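Local coordinates for phosphorylated carbohydrates phosphatase TM_1254 (Thermotoga maritima msb8, PDB 3KBB), which dephosphorylates erythrose 4-phosphate, fructose 6-phosphate, 2-deoxyglucose 6-phosphate and mannose 6-phosphate, using a divalent metal cation, most effectively cobalt, at residues V11-E16 and E81-N86; G88-L93 and L123-D128. One frame throughout, in Å; residues are numbered along the deposited sequence.

How the contacts relate
Contacts 1 and 2 follow each other along the chain and lie about 14 Å apart, centre to centre. Contact 1 pairs the two linkers that run between the parallel-sheet core of this HAD-like hydrolase and the helical insert after strand 3-7. Contact 2 lies wholly in the core, where helix 89-98 meets the loop between helix 111-120 and strand 129-131. The returning linker 81-86 leads almost directly into helix 89-98, and the two contacts touch: Glu85 forms a salt bridge with Arg90, while Leu12 packs against Val89 and Phe127. The linker pair, which lies close to the presumed nucleophile Asp7, is thereby joined to the flank of the core sheet.

Contact 1 of 2, residues V11-E16 and E81-N86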
loop_
_atom_site.group_PDB
_atom_site.type_symbol
_atom_site.label_atom_id
_atom_site.label_comp_id
_atom_site.label_asym_id
_atom_site.label_seq_id
_atom_site.Cartn_x
_atom_site.Cartn_y
_atom_site.Cartn_z
ATOM N N VAL A 11 -4.831 -0.447 -1.536
ATOM C CA VAL A 11 -5.620 -0.937 -2.645
ATOM C C VAL A 11 -6.049 -2.348 -2.327
ATOM O O VAL A 11 -7.219 -2.619 -2.213
ATOM C CB VAL A 11 -4.847 -0.896 -4.000
ATOM C CG1 VAL A 11 -5.694 -1.397 -5.112
ATOM C CG2 VAL A 11 -4.291 0.510 -4.301
ATOM N N LEU A 12 -5.090 -3.261 -2.130
ATOM C CA LEU A 12 -5.492 -4.638 -1.822
ATOM C C LEU A 12 -5.974 -4.829 -0.368
ATOM O O LEU A 12 -6.867 -5.647 -0.090
ATOM C CB LEU A 12 -4.325 -5.581 -2.129
ATOM C CG LEU A 12 -3.758 -5.583 -3.548
ATOM C CD1 LEU A 12 -2.691 -6.720 -3.590
ATOM C CD2 LEU A 12 -4.813 -5.826 -4.572
HETATM N N MSE A 13 -5.365 -4.060 0.536
HETATM C CA MSE A 13 -5.762 -4.020 1.925
HETATM C C MSE A 13 -5.158 -2.748 2.512
HETATM O O MSE A 13 -4.289 -2.126 1.898
HETATM C CB MSE A 13 -5.320 -5.286 2.669
HETATM C CG MSE A 13 -3.841 -5.426 2.936
HETATM SE SE MSE A 13 -2.625 -5.571 1.393
HETATM C CE MSE A 13 -1.528 -4.219 2.211
ATOM N N ASP A 14 -5.697 -2.321 3.649
ATOM C CA ASP A 14 -5.314 -1.022 4.223
ATOM C C ASP A 14 -4.700 -1.171 5.629
ATOM O O ASP A 14 -5.401 -1.516 6.587
ATOM C CB ASP A 14 -6.536 -0.095 4.348
ATOM C CG ASP A 14 -7.271 0.119 3.041
ATOM O OD1 ASP A 14 -6.667 0.002 1.959
ATOM O OD2 ASP A 14 -8.472 0.441 3.122
ATOM N N THR A 15 -3.416 -0.893 5.757
ATOM C CA THR A 15 -2.777 -1.008 7.085
ATOM C C THR A 15 -2.889 0.270 7.892
ATOM O O THR A 15 -2.870 0.220 9.147
ATOM C CB THR A 15 -1.295 -1.386 7.006
ATOM O OG1 THR A 15 -0.575 -0.384 6.253
ATOM C CG2 THR A 15 -1.129 -2.790 6.375
ATOM N N GLU A 16 -2.967 1.401 7.175
ATOM C CA GLU A 16 -2.929 2.725 7.838
ATOM C C GLU A 16 -3.936 2.801 8.986
ATOM O O GLU A 16 -3.571 3.269 10.058
ATOM C CB GLU A 16 -3.094 3.891 6.855
ATOM C CG GLU A 16 -2.824 5.308 7.475
ATOM C CD GLU A 16 -4.061 5.980 8.084
ATOM O OE1 GLU A 16 -5.202 5.515 7.851
ATOM O OE2 GLU A 16 -3.880 6.994 8.800
ATOM N N GLU A 81 -4.178 -10.114 13.390
ATOM C CA GLU A 81 -5.549 -10.211 13.898
ATOM C C GLU A 81 -6.568 -9.499 12.993
ATOM O O GLU A 81 -7.636 -10.050 12.690
ATOM C CB GLU A 81 -5.652 -9.672 15.333
ATOM C CG GLU A 81 -6.949 -10.101 16.071
ATOM C CD GLU A 81 -7.310 -9.214 17.264
ATOM O OE1 GLU A 81 -6.399 -8.810 18.038
ATOM O OE2 GLU A 81 -8.520 -8.920 17.422
ATOM N N LEU A 82 -6.238 -8.297 12.540
ATOM C CA LEU A 82 -7.278 -7.410 11.997
ATOM C C LEU A 82 -7.143 -7.025 10.526
ATOM O O LEU A 82 -8.062 -6.413 9.973
ATOM C CB LEU A 82 -7.404 -6.146 12.858
ATOM C CG LEU A 82 -7.976 -6.321 14.282
ATOM C CD1 LEU A 82 -7.724 -5.058 15.085
ATOM C CD2 LEU A 82 -9.456 -6.678 14.278
ATOM N N LEU A 83 -6.004 -7.329 9.907
ATOM C CA LEU A 83 -5.813 -6.928 8.510
ATOM C C LEU A 83 -6.595 -7.879 7.625
ATOM O O LEU A 83 -6.425 -9.077 7.716
ATOM C CB LEU A 83 -4.339 -6.890 8.116
ATOM C CG LEU A 83 -3.984 -6.281 6.743
ATOM C CD1 LEU A 83 -4.473 -4.820 6.622
ATOM C CD2 LEU A 83 -2.505 -6.349 6.507
ATOM N N LYS A 84 -7.479 -7.324 6.804
ATOM C CA LYS A 84 -8.291 -8.107 5.897
ATOM C C LYS A 84 -8.159 -7.489 4.510
ATOM O O LYS A 84 -7.837 -6.314 4.367
ATOM C CB LYS A 84 -9.752 -8.067 6.334
ATOM C CG LYS A 84 -10.007 -8.534 7.768
ATOM C CD LYS A 84 -9.710 -10.021 7.929
ATOM C CE LYS A 84 -9.661 -10.412 9.405
ATOM N NZ LYS A 84 -8.787 -11.605 9.586
ATOM N N GLU A 85 -8.445 -8.274 3.491
ATOM C CA GLU A 85 -8.474 -7.764 2.143
ATOM C C GLU A 85 -9.596 -6.725 2.018
ATOM O O GLU A 85 -10.613 -6.798 2.743
ATOM C CB GLU A 85 -8.717 -8.925 1.169
ATOM C CG GLU A 85 -10.098 -9.544 1.316
ATOM C CD GLU A 85 -10.145 -10.971 0.802
ATOM O OE1 GLU A 85 -9.688 -11.870 1.523
ATOM O OE2 GLU A 85 -10.662 -11.209 -0.298
ATOM N N ASN A 86 -9.426 -5.758 1.121
ATOM C CA ASN A 86 -10.507 -4.800 0.841
ATOM C C ASN A 86 -11.638 -5.490 0.069
ATOM O O ASN A 86 -11.384 -6.377 -0.769
ATOM C CB ASN A 86 -10.001 -3.606 0.055
ATOM C CG ASN A 86 -9.237 -2.646 0.924
ATOM O OD1 ASN A 86 -9.480 -2.590 2.133
ATOM N ND2 ASN A 86 -8.353 -1.850 0.321
HETATM O O HOH W 1 -8.160 -3.559 4.440
#
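The Asn86 amide donates through ND2 to both Val11 and Asp14. Asp14 OD1 lies in the amide plane at 3.0 Å from Asn86 ND2, whereas ND2 approaches OD1 from above the carboxylate plane; the two flat groups stand 61° apart. The second hydrogen bond of Asn86 ND2 goes to Val11 O at 2.9 Å, with the donor above the carbonyl plane and Val11 O somewhat out of the amide plane. These are the paired linkers of a capped HAD-like hydrolase: segment 11-16 leaves the core after strand 3-7, and the return from the helical insert, at the end of helix 64-82, is made by segment 81-86. Their backbones are joined by a nearly straight bond from Asn86 N to Leu12 O, 2.8 Å long. A water completes the polar side of the contact: it donates to Lys84 O and to Asn86 OD1 and accepts from Asp14 N. Both ends of the Asn86 amide are therefore engaged, which fixes its flip and leaves it little freedom to rotate.

The apolar side belongs to Leu83, the first residue beyond the helix. Its CG lies anti to the backbone N (chi1 -171°), and both its methyls lie against Thr15 CG2 and, in the conformer described, against CG of Met13, a selenomethionine. Leu83 CD2 is 3.8 Å from Thr15 CG2. Arg117 on helix 111-120 touches both Leu83 and Thr15, and Thr15 OG1 is hydrogen-bonded to Asp9. The side chain of Val11 lies about 4 Å from that of Asp7, the nucleophile by similarity, so the linkers meet beside the probable active site. Packing is close where Met13 CB comes to 3.2 Å from Lys84 O, and Leu83 CD1 lies 3.4 Å from Asp14 O.

Contact 2 of 2, residues G88-L93 and L123-D128; sequences GVREAL and LEKYFD
Arg90 and Leu93, on the first turns of helix 89-98, run past the bend at 124-126, Leu93 and Tyr126 coming within 6.7 Å CA to CA and Arg90 and Leu123 within 7.4 Å. In the HAD-like core this bend closes the beta-alpha-beta unit 102-106, 111-120, 129-131, so the contact fastens helix 89-98 to the connection entering strand 129-131 at one edge of the sheet.

The Tyr126 ring is held between two aliphatic chains. Leu93 CB makes a CH-pi contact with one face, 4.3 Å from the ring centroid, and CG of Lys125 lies over the opposite face, offset toward the rim. Leu93 sends its branches onward: CD1 packs 3.7 Å from Tyr126 CD2, and CD2 meets Phe127 CZ obliquely. Leu103 of strand 102-106 touches Leu93, Tyr126 and Phe127, which places this apolar cluster against the sheet.

Arg90 crosses Tyr126 at about a right angle. Its CG is anti to the backbone N (chi1 -172°), which puts it 3.4 Å from Tyr126 OH. Arg90 NH1 donates to Tyr126 OH at 3.1 Å from the edge of the ring, the hydroxyl lying somewhat out of the guanidinium plane. With NE in a salt bridge to Glu85, NH1 bonded also to the carbonyl of Asp122 and NH2 to that of Leu121, all three guanidinium nitrogens are hydrogen-bonded. Lys125 NZ comes within 4.3 Å of Arg90 NH1, a like-charge approach probably eased by these partners and by the salt bridge of Lys125 to the Asp122 carboxylate. One guanidinium face is covered by a methyl, Leu123 CD2, which sits 3.6 Å from Arg90 NH2.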
loop_
_atom_site.group_PDB
_atom_site.type_symbol
_atom_site.label_atom_id
_atom_site.label_comp_id
_atom_site.label_asym_id
_atom_site.label_seq_id
_atom_site.Cartn_x
_atom_site.Cartn_y
_atom_site.Cartn_z
ATOM N N GLY A 88 -14.162 -6.619 -2.642
ATOM C CA GLY A 88 -14.207 -6.618 -4.116
ATOM C C GLY A 88 -12.856 -6.791 -4.783
ATOM O O GLY A 88 -12.784 -7.031 -6.000
ATOM N N VAL A 89 -11.776 -6.683 -4.008
ATOM C CA VAL A 89 -10.458 -6.760 -4.640
ATOM C C VAL A 89 -10.125 -8.193 -5.146
ATOM O O VAL A 89 -9.590 -8.374 -6.255
ATOM C CB VAL A 89 -9.373 -6.178 -3.697
ATOM C CG1 VAL A 89 -7.998 -6.496 -4.217
ATOM C CG2 VAL A 89 -9.594 -4.693 -3.572
ATOM N N ARG A 90 -10.458 -9.204 -4.356
ATOM C CA ARG A 90 -10.245 -10.577 -4.823
ATOM C C ARG A 90 -10.962 -10.840 -6.151
ATOM O O ARG A 90 -10.371 -11.418 -7.069
ATOM C CB ARG A 90 -10.611 -11.584 -3.735
ATOM C CG ARG A 90 -10.237 -13.015 -4.068
ATOM C CD ARG A 90 -10.620 -13.946 -2.930
ATOM N NE ARG A 90 -9.922 -13.587 -1.694
ATOM C CZ ARG A 90 -8.711 -14.056 -1.372
ATOM N NH1 ARG A 90 -8.064 -14.881 -2.190
ATOM N NH2 ARG A 90 -8.146 -13.672 -0.245
ATOM N N GLU A 91 -12.207 -10.357 -6.286
ATOM C CA GLU A 91 -13.022 -10.592 -7.490
ATOM C C GLU A 91 -12.368 -9.901 -8.692
ATOM O O GLU A 91 -12.438 -10.369 -9.836
ATOM C CB GLU A 91 -14.456 -10.045 -7.269
ATOM C CG GLU A 91 -15.567 -10.985 -7.768
ATOM C CD GLU A 91 -17.008 -10.438 -7.602
ATOM O OE1 GLU A 91 -17.310 -9.810 -6.555
ATOM O OE2 GLU A 91 -17.844 -10.677 -8.525
ATOM N N ALA A 92 -11.758 -8.751 -8.425
ATOM C CA ALA A 92 -11.065 -7.995 -9.440
ATOM C C ALA A 92 -9.823 -8.737 -9.897
ATOM O O ALA A 92 -9.581 -8.826 -11.097
ATOM C CB ALA A 92 -10.688 -6.629 -8.903
ATOM N N LEU A 93 -9.049 -9.280 -8.953
ATOM C CA LEU A 93 -7.858 -10.072 -9.325
ATOM C C LEU A 93 -8.266 -11.328 -10.105
ATOM O O LEU A 93 -7.661 -11.668 -11.140
ATOM C CB LEU A 93 -7.047 -10.460 -8.087
ATOM C CG LEU A 93 -6.506 -9.299 -7.233
ATOM C CD1 LEU A 93 -5.764 -9.882 -6.041
ATOM C CD2 LEU A 93 -5.583 -8.488 -8.073
ATOM N N LEU A 123 -3.501 -13.640 -1.133
ATOM C CA LEU A 123 -3.605 -12.805 -2.355
ATOM C C LEU A 123 -2.358 -12.961 -3.204
ATOM O O LEU A 123 -2.318 -12.536 -4.348
ATOM C CB LEU A 123 -3.812 -11.322 -1.994
ATOM C CG LEU A 123 -5.072 -10.882 -1.240
ATOM C CD1 LEU A 123 -5.008 -9.364 -0.875
ATOM C CD2 LEU A 123 -6.296 -11.180 -2.050
ATOM N N GLU A 124 -1.342 -13.635 -2.651
ATOM C CA GLU A 124 -0.084 -13.788 -3.348
ATOM C C GLU A 124 -0.198 -14.654 -4.609
ATOM O O GLU A 124 0.446 -14.406 -5.612
ATOM C CB GLU A 124 0.902 -14.394 -2.372
ATOM C CG GLU A 124 2.317 -14.056 -2.617
ATOM C CD GLU A 124 3.157 -14.774 -1.624
ATOM O OE1 GLU A 124 3.155 -14.341 -0.450
ATOM O OE2 GLU A 124 3.766 -15.801 -2.015
ATOM N N LYS A 125 -1.061 -15.666 -4.572
ATOM C CA LYS A 125 -1.190 -16.594 -5.685
ATOM C C LYS A 125 -1.654 -16.008 -7.029
ATOM O O LYS A 125 -1.432 -16.606 -8.107
ATOM C CB LYS A 125 -2.144 -17.719 -5.265
ATOM C CG LYS A 125 -3.552 -17.226 -4.956
ATOM C CD LYS A 125 -4.474 -18.363 -4.512
ATOM C CE LYS A 125 -5.839 -17.796 -4.266
ATOM N NZ LYS A 125 -6.765 -18.732 -3.561
ATOM N N TYR A 126 -2.294 -14.839 -7.007
ATOM C CA TYR A 126 -2.746 -14.233 -8.263
ATOM C C TYR A 126 -1.704 -13.628 -9.197
ATOM O O TYR A 126 -1.927 -13.471 -10.424
ATOM C CB TYR A 126 -3.844 -13.189 -7.986
ATOM C CG TYR A 126 -5.001 -13.759 -7.237
ATOM C CD1 TYR A 126 -5.945 -14.544 -7.903
ATOM C CD2 TYR A 126 -5.130 -13.571 -5.864
ATOM C CE1 TYR A 126 -7.008 -15.088 -7.211
ATOM C CE2 TYR A 126 -6.223 -14.136 -5.148
ATOM C CZ TYR A 126 -7.149 -14.886 -5.866
ATOM O OH TYR A 126 -8.223 -15.450 -5.223
ATOM N N PHE A 127 -0.596 -13.182 -8.624
ATOM C CA PHE A 127 0.312 -12.336 -9.370
ATOM C C PHE A 127 1.330 -13.084 -10.199
ATOM O O PHE A 127 1.885 -14.084 -9.747
ATOM C CB PHE A 127 0.983 -11.384 -8.381
ATOM C CG PHE A 127 -0.003 -10.403 -7.784
ATOM C CD1 PHE A 127 -0.398 -9.306 -8.533
ATOM C CD2 PHE A 127 -0.586 -10.648 -6.564
ATOM C CE1 PHE A 127 -1.334 -8.425 -8.044
ATOM C CE2 PHE A 127 -1.506 -9.766 -6.014
ATOM C CZ PHE A 127 -1.918 -8.651 -6.790
ATOM N N ASP A 128 1.572 -12.572 -11.395
ATOM C CA ASP A 128 2.594 -13.039 -12.302
ATOM C C ASP A 128 3.924 -12.330 -12.032
ATOM O O ASP A 128 5.014 -12.926 -12.141
ATOM C CB ASP A 128 2.123 -12.708 -13.699
ATOM C CG ASP A 128 0.801 -13.421 -14.035
ATOM O OD1 ASP A 128 0.785 -14.675 -14.040
ATOM O OD2 ASP A 128 -0.235 -12.744 -14.259
#